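Local coordinates for aminopeptidase N family protein (Idiomarina loihiensis L2TR, PDB 4FGM) that is probably a zinc-dependent aminopeptidase of the M61 family, holding a zinc ion and a maleic acid molecule in its active-site cleft, at residues A[7-19]-A[85-99]. Residues are numbered along the deposited sequence; the frame is centred on the assembly and turned at random.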
loop_
_atom_site.group_PDB
_atom_site.type_symbol
_atom_site.label_atom_id
_atom_site.label_comp_id
_atom_site.label_asym_id
_atom_site.label_seq_id
_atom_site.Cartn_x
_atom_site.Cartn_y
_atom_site.Cartn_z
ATOM N N THR A 7 14.442 -9.898 22.250
ATOM C CA THR A 7 15.815 -9.434 22.197
ATOM C C THR A 7 16.398 -9.692 20.816
ATOM O O THR A 7 16.293 -10.799 20.293
ATOM C CB THR A 7 16.700 -10.163 23.255
ATOM O OG1 THR A 7 16.147 -9.969 24.563
ATOM C CG2 THR A 7 18.122 -9.627 23.231
ATOM N N PRO A 8 16.980 -8.660 20.187
ATOM C CA PRO A 8 17.584 -8.837 18.861
ATOM C C PRO A 8 18.923 -9.481 19.216
ATOM O O PRO A 8 19.954 -8.815 19.230
ATOM C CB PRO A 8 17.763 -7.401 18.363
ATOM C CG PRO A 8 16.762 -6.617 19.151
ATOM C CD PRO A 8 16.864 -7.232 20.519
ATOM N N ILE A 9 18.893 -10.775 19.509
ATOM C CA ILE A 9 20.077 -11.495 19.959
ATOM C C ILE A 9 21.212 -11.773 18.982
ATOM O O ILE A 9 22.376 -11.788 19.379
ATOM C CB ILE A 9 19.661 -12.849 20.620
ATOM C CG1 ILE A 9 20.778 -13.349 21.535
ATOM C CG2 ILE A 9 19.341 -13.892 19.550
ATOM C CD1 ILE A 9 20.950 -12.510 22.791
ATOM N N ASP A 10 20.890 -12.002 17.715
ATOM C CA ASP A 10 21.917 -12.320 16.735
ATOM C C ASP A 10 21.784 -11.466 15.481
ATOM O O ASP A 10 21.021 -11.792 14.567
ATOM C CB ASP A 10 21.827 -13.804 16.369
ATOM C CG ASP A 10 23.058 -14.299 15.617
ATOM O OD1 ASP A 10 23.751 -13.459 14.995
ATOM O OD2 ASP A 10 23.320 -15.523 15.641
ATOM N N LEU A 11 22.545 -10.381 15.435
ATOM C CA LEU A 11 22.516 -9.464 14.305
ATOM C C LEU A 11 22.981 -10.059 12.977
ATOM O O LEU A 11 22.337 -9.858 11.945
ATOM C CB LEU A 11 23.332 -8.220 14.653
ATOM C CG LEU A 11 22.564 -7.045 15.271
ATOM C CD1 LEU A 11 21.363 -7.517 16.058
ATOM C CD2 LEU A 11 23.504 -6.244 16.140
ATOM N N HIS A 12 24.088 -10.794 12.992
ATOM C CA HIS A 12 24.595 -11.391 11.761
ATOM C C HIS A 12 23.745 -12.573 11.302
ATOM O O HIS A 12 23.671 -12.863 10.101
ATOM C CB HIS A 12 26.051 -11.826 11.935
ATOM C CG HIS A 12 27.000 -10.683 12.117
ATOM N ND1 HIS A 12 28.363 -10.857 12.240
ATOM C CD2 HIS A 12 26.783 -9.349 12.202
ATOM C CE1 HIS A 12 28.942 -9.680 12.394
ATOM N NE2 HIS A 12 28.005 -8.748 12.375
ATOM N N GLY A 13 23.110 -13.252 12.260
ATOM C CA GLY A 13 22.257 -14.377 11.930
ATOM C C GLY A 13 20.805 -13.965 11.676
ATOM O O GLY A 13 19.976 -14.793 11.285
ATOM N N HIS A 14 20.489 -12.689 11.892
ATOM C CA HIS A 14 19.132 -12.182 11.681
ATOM C C HIS A 14 18.133 -12.943 12.561
ATOM O O HIS A 14 17.090 -13.394 12.093
ATOM C CB HIS A 14 18.730 -12.337 10.208
ATOM C CG HIS A 14 19.840 -12.038 9.247
ATOM N ND1 HIS A 14 20.548 -10.858 9.270
ATOM C CD2 HIS A 14 20.383 -12.787 8.259
ATOM C CE1 HIS A 14 21.485 -10.892 8.339
ATOM N NE2 HIS A 14 21.407 -12.049 7.713
ATOM N N LEU A 15 18.449 -13.075 13.842
ATOM C CA LEU A 15 17.584 -13.801 14.751
ATOM C C LEU A 15 17.184 -13.029 15.994
ATOM O O LEU A 15 18.023 -12.440 16.672
ATOM C CB LEU A 15 18.268 -15.102 15.184
ATOM C CG LEU A 15 18.512 -16.173 14.113
ATOM C CD1 LEU A 15 19.548 -17.166 14.608
ATOM C CD2 LEU A 15 17.201 -16.871 13.788
ATOM N N PHE A 16 15.888 -13.027 16.286
ATOM C CA PHE A 16 15.391 -12.382 17.488
ATOM C C PHE A 16 15.139 -13.534 18.465
ATOM O O PHE A 16 14.740 -14.623 18.042
ATOM C CB PHE A 16 14.041 -11.691 17.253
ATOM C CG PHE A 16 14.111 -10.390 16.505
ATOM C CD1 PHE A 16 13.963 -10.353 15.122
ATOM C CD2 PHE A 16 14.248 -9.186 17.196
ATOM C CE1 PHE A 16 13.934 -9.125 14.430
ATOM C CE2 PHE A 16 14.222 -7.963 16.524
ATOM C CZ PHE A 16 14.065 -7.934 15.130
ATOM N N ASN A 17 15.395 -13.320 19.753
ATOM C CA ASN A 17 15.084 -14.345 20.745
ATOM C C ASN A 17 13.762 -13.871 21.305
ATOM O O ASN A 17 13.592 -12.679 21.566
ATOM C CB ASN A 17 16.101 -14.393 21.886
ATOM C CG ASN A 17 17.179 -15.429 21.662
ATOM O OD1 ASN A 17 17.203 -16.112 20.630
ATOM N ND2 ASN A 17 18.080 -15.556 22.630
ATOM N N VAL A 18 12.823 -14.789 21.478
ATOM C CA VAL A 18 11.523 -14.419 22.011
ATOM C C VAL A 18 11.093 -15.352 23.134
ATOM O O VAL A 18 11.259 -16.575 23.047
ATOM C CB VAL A 18 10.433 -14.436 20.913
ATOM C CG1 VAL A 18 9.114 -13.960 21.489
ATOM C CG2 VAL A 18 10.849 -13.548 19.746
ATOM N N SER A 19 10.559 -14.752 24.192
ATOM C CA SER A 19 10.057 -15.482 25.345
ATOM C C SER A 19 8.630 -15.038 25.578
ATOM O O SER A 19 8.277 -13.866 25.403
ATOM C CB SER A 19 10.885 -15.197 26.600
ATOM O OG SER A 19 12.087 -15.942 26.599
ATOM N N TYR A 85 11.616 -19.230 21.945
ATOM C CA TYR A 85 11.861 -19.507 20.533
ATOM C C TYR A 85 12.628 -18.366 19.899
ATOM O O TYR A 85 12.764 -17.289 20.486
ATOM C CB TYR A 85 10.560 -19.767 19.743
ATOM C CG TYR A 85 9.499 -18.698 19.848
ATOM C CD1 TYR A 85 8.555 -18.726 20.874
ATOM C CD2 TYR A 85 9.429 -17.656 18.917
ATOM C CE1 TYR A 85 7.564 -17.746 20.974
ATOM C CE2 TYR A 85 8.437 -16.661 19.009
ATOM C CZ TYR A 85 7.513 -16.719 20.041
ATOM O OH TYR A 85 6.537 -15.755 20.164
ATOM N N GLN A 86 13.162 -18.627 18.711
ATOM C CA GLN A 86 13.895 -17.623 17.953
ATOM C C GLN A 86 13.075 -17.327 16.711
ATOM O O GLN A 86 12.244 -18.140 16.292
ATOM C CB GLN A 86 15.256 -18.149 17.515
ATOM C CG GLN A 86 16.210 -18.442 18.637
ATOM C CD GLN A 86 17.620 -18.603 18.132
ATOM O OE1 GLN A 86 17.898 -19.472 17.313
ATOM N NE2 GLN A 86 18.520 -17.756 18.612
ATOM N N VAL A 87 13.309 -16.165 16.121
ATOM C CA VAL A 87 12.598 -15.795 14.914
ATOM C C VAL A 87 13.596 -15.303 13.865
ATOM O O VAL A 87 14.425 -14.428 14.151
ATOM C CB VAL A 87 11.565 -14.693 15.204
ATOM C CG1 VAL A 87 10.813 -14.342 13.937
ATOM C CG2 VAL A 87 10.602 -15.164 16.277
ATOM N N TYR A 88 13.521 -15.882 12.663
ATOM C CA TYR A 88 14.410 -15.496 11.565
ATOM C C TYR A 88 13.807 -14.274 10.884
ATOM O O TYR A 88 12.696 -14.340 10.369
ATOM C CB TYR A 88 14.544 -16.631 10.551
ATOM C CG TYR A 88 15.486 -16.304 9.414
ATOM C CD1 TYR A 88 16.860 -16.189 9.629
ATOM C CD2 TYR A 88 15.003 -16.114 8.117
ATOM C CE1 TYR A 88 17.732 -15.898 8.580
ATOM C CE2 TYR A 88 15.867 -15.823 7.062
ATOM C CZ TYR A 88 17.231 -15.720 7.300
ATOM O OH TYR A 88 18.090 -15.475 6.254
ATOM N N ALA A 89 14.542 -13.169 10.871
ATOM C CA ALA A 89 14.048 -11.929 10.290
ATOM C C ALA A 89 14.929 -11.384 9.172
ATOM O O ALA A 89 15.814 -10.563 9.418
ATOM C CB ALA A 89 13.900 -10.875 11.385
ATOM N N TRP A 90 14.665 -11.824 7.946
ATOM C CA TRP A 90 15.430 -11.373 6.794
ATOM C C TRP A 90 14.531 -11.016 5.608
ATOM O O TRP A 90 14.774 -11.441 4.477
ATOM C CB TRP A 90 16.435 -12.448 6.375
ATOM C CG TRP A 90 17.555 -11.914 5.543
ATOM C CD1 TRP A 90 18.020 -12.426 4.369
ATOM C CD2 TRP A 90 18.352 -10.759 5.821
ATOM N NE1 TRP A 90 19.056 -11.658 3.893
ATOM C CE2 TRP A 90 19.280 -10.626 4.765
ATOM C CE3 TRP A 90 18.365 -9.813 6.856
ATOM C CZ2 TRP A 90 20.219 -9.600 4.720
ATOM C CZ3 TRP A 90 19.296 -8.794 6.812
ATOM C CH2 TRP A 90 20.211 -8.691 5.745
ATOM N N ASP A 91 13.488 -10.238 5.877
ATOM C CA ASP A 91 12.570 -9.803 4.837
ATOM C C ASP A 91 12.415 -8.300 4.885
ATOM O O ASP A 91 11.702 -7.779 5.734
ATOM C CB ASP A 91 11.194 -10.445 5.003
ATOM C CG ASP A 91 10.158 -9.838 4.063
ATOM O OD1 ASP A 91 10.409 -9.778 2.836
ATOM O OD2 ASP A 91 9.092 -9.416 4.550
ATOM N N LEU A 92 13.073 -7.609 3.965
ATOM C CA LEU A 92 13.014 -6.157 3.921
ATOM C C LEU A 92 11.680 -5.651 3.367
ATOM O O LEU A 92 11.545 -5.417 2.166
ATOM C CB LEU A 92 14.185 -5.634 3.085
ATOM C CG LEU A 92 14.725 -4.209 3.259
ATOM C CD1 LEU A 92 14.181 -3.315 2.163
ATOM C CD2 LEU A 92 14.396 -3.689 4.651
ATOM N N SER A 93 10.692 -5.507 4.252
ATOM C CA SER A 93 9.368 -5.006 3.884
ATOM C C SER A 93 8.662 -4.522 5.143
ATOM O O SER A 93 9.055 -4.869 6.250
ATOM C CB SER A 93 8.531 -6.092 3.215
ATOM O OG SER A 93 8.053 -7.022 4.157
ATOM N N VAL A 94 7.610 -3.727 4.974
ATOM C CA VAL A 94 6.853 -3.162 6.107
ATOM C C VAL A 94 5.925 -4.185 6.684
ATOM O O VAL A 94 5.149 -3.937 7.598
ATOM C CB VAL A 94 6.035 -1.972 5.640
ATOM C CG1 VAL A 94 6.953 -0.919 5.084
ATOM C CG2 VAL A 94 5.005 -2.406 4.573
ATOM N N ARG A 95 6.031 -5.367 6.121
ATOM C CA ARG A 95 5.147 -6.442 6.492
ATOM C C ARG A 95 5.632 -7.516 7.488
ATOM O O ARG A 95 4.848 -7.923 8.291
ATOM C CB ARG A 95 4.635 -7.044 5.179
ATOM C CG ARG A 95 3.667 -6.029 4.482
ATOM C CD ARG A 95 3.275 -6.273 3.026
ATOM N NE ARG A 95 4.376 -5.996 2.110
ATOM C CZ ARG A 95 5.173 -6.929 1.598
ATOM N NH1 ARG A 95 4.984 -8.203 1.904
ATOM N NH2 ARG A 95 6.173 -6.584 0.797
ATOM N N SER A 96 6.914 -7.884 7.565
ATOM C CA SER A 96 7.237 -8.930 8.534
ATOM C C SER A 96 8.257 -8.679 9.641
ATOM O O SER A 96 7.894 -8.583 10.803
ATOM C CB SER A 96 7.616 -10.176 7.772
ATOM O OG SER A 96 8.634 -9.898 6.824
ATOM N N ALA A 97 9.534 -8.725 9.293
ATOM C CA ALA A 97 10.618 -8.510 10.250
ATOM C C ALA A 97 11.942 -8.608 9.539
ATOM O O ALA A 97 12.133 -9.438 8.640
ATOM C CB ALA A 97 10.563 -9.528 11.389
ATOM N N TYR A 98 12.845 -7.723 9.934
ATOM C CA TYR A 98 14.171 -7.628 9.335
ATOM C C TYR A 98 15.173 -7.255 10.419
ATOM O O TYR A 98 14.886 -6.417 11.275
ATOM C CB TYR A 98 14.145 -6.549 8.239
ATOM C CG TYR A 98 15.479 -6.240 7.598
ATOM C CD1 TYR A 98 16.452 -5.493 8.270
ATOM C CD2 TYR A 98 15.776 -6.707 6.319
ATOM C CE1 TYR A 98 17.689 -5.227 7.681
ATOM C CE2 TYR A 98 17.005 -6.447 5.723
ATOM C CZ TYR A 98 17.959 -5.711 6.404
ATOM O OH TYR A 98 19.179 -5.489 5.806
ATOM N N LEU A 99 16.344 -7.882 10.385
ATOM C CA LEU A 99 17.382 -7.604 11.366
ATOM C C LEU A 99 18.795 -7.920 10.872
ATOM O O LEU A 99 19.075 -9.039 10.446
ATOM C CB LEU A 99 17.125 -8.400 12.650
ATOM C CG LEU A 99 18.129 -8.171 13.788
ATOM C CD1 LEU A 99 17.938 -6.776 14.332
ATOM C CD2 LEU A 99 17.936 -9.212 14.897
HETATM O O HOH W 1 21.803 -17.315 17.716
#
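Strand 15-19 runs antiparallel to strand 85-88, their axes 4.5 Å apart at 149°, with Phe16 facing Val87 and Val18 facing Tyr85 as hydrogen-bonded pairs; Phe16 N and O bond Val87 O and N. At the turn of the 7-19 hairpin, whose G1 bulge sets His14 and Leu15 both against Asp10, His14 O accepts from Ala89 N and the His14 ring turns onto Trp90 and Leu99. His14 ND1 donates to Leu99 O at 2.6 Å, within that carbonyl's plane but bent (141° at the hydrogen), while the imidazole lies face to face on the six-membered ring of Trp90, centroids 3.7 Å apart. With an alanine here, Leu99 O would probably lose this donor and one face of Trp90 its stacking partner. On the face carrying Phe16, Leu99 CD2 sits over the phenyl centre, 4.0 Å from its centroid, and Ala89 CB meets the ring edge at CE1. Leu99 places its branches by holding CG anti to N (chi1 -178°), and they also reach Pro8 and Leu11. Val18 CB lies over the Tyr85 ring, whose OH bonds Leu111 O. On the other, mixed face Gln86 NE2 gives a fairly straight bond to Asn17 OD1 (2.9 Å), beside Leu15 and Tyr88. Backbone bonds and buried apolar packing thus fix these M61 N-terminal domain strands, and His14 ties the hairpin turn to 85-99, whose Arg95, farther along, touches the maleic acid.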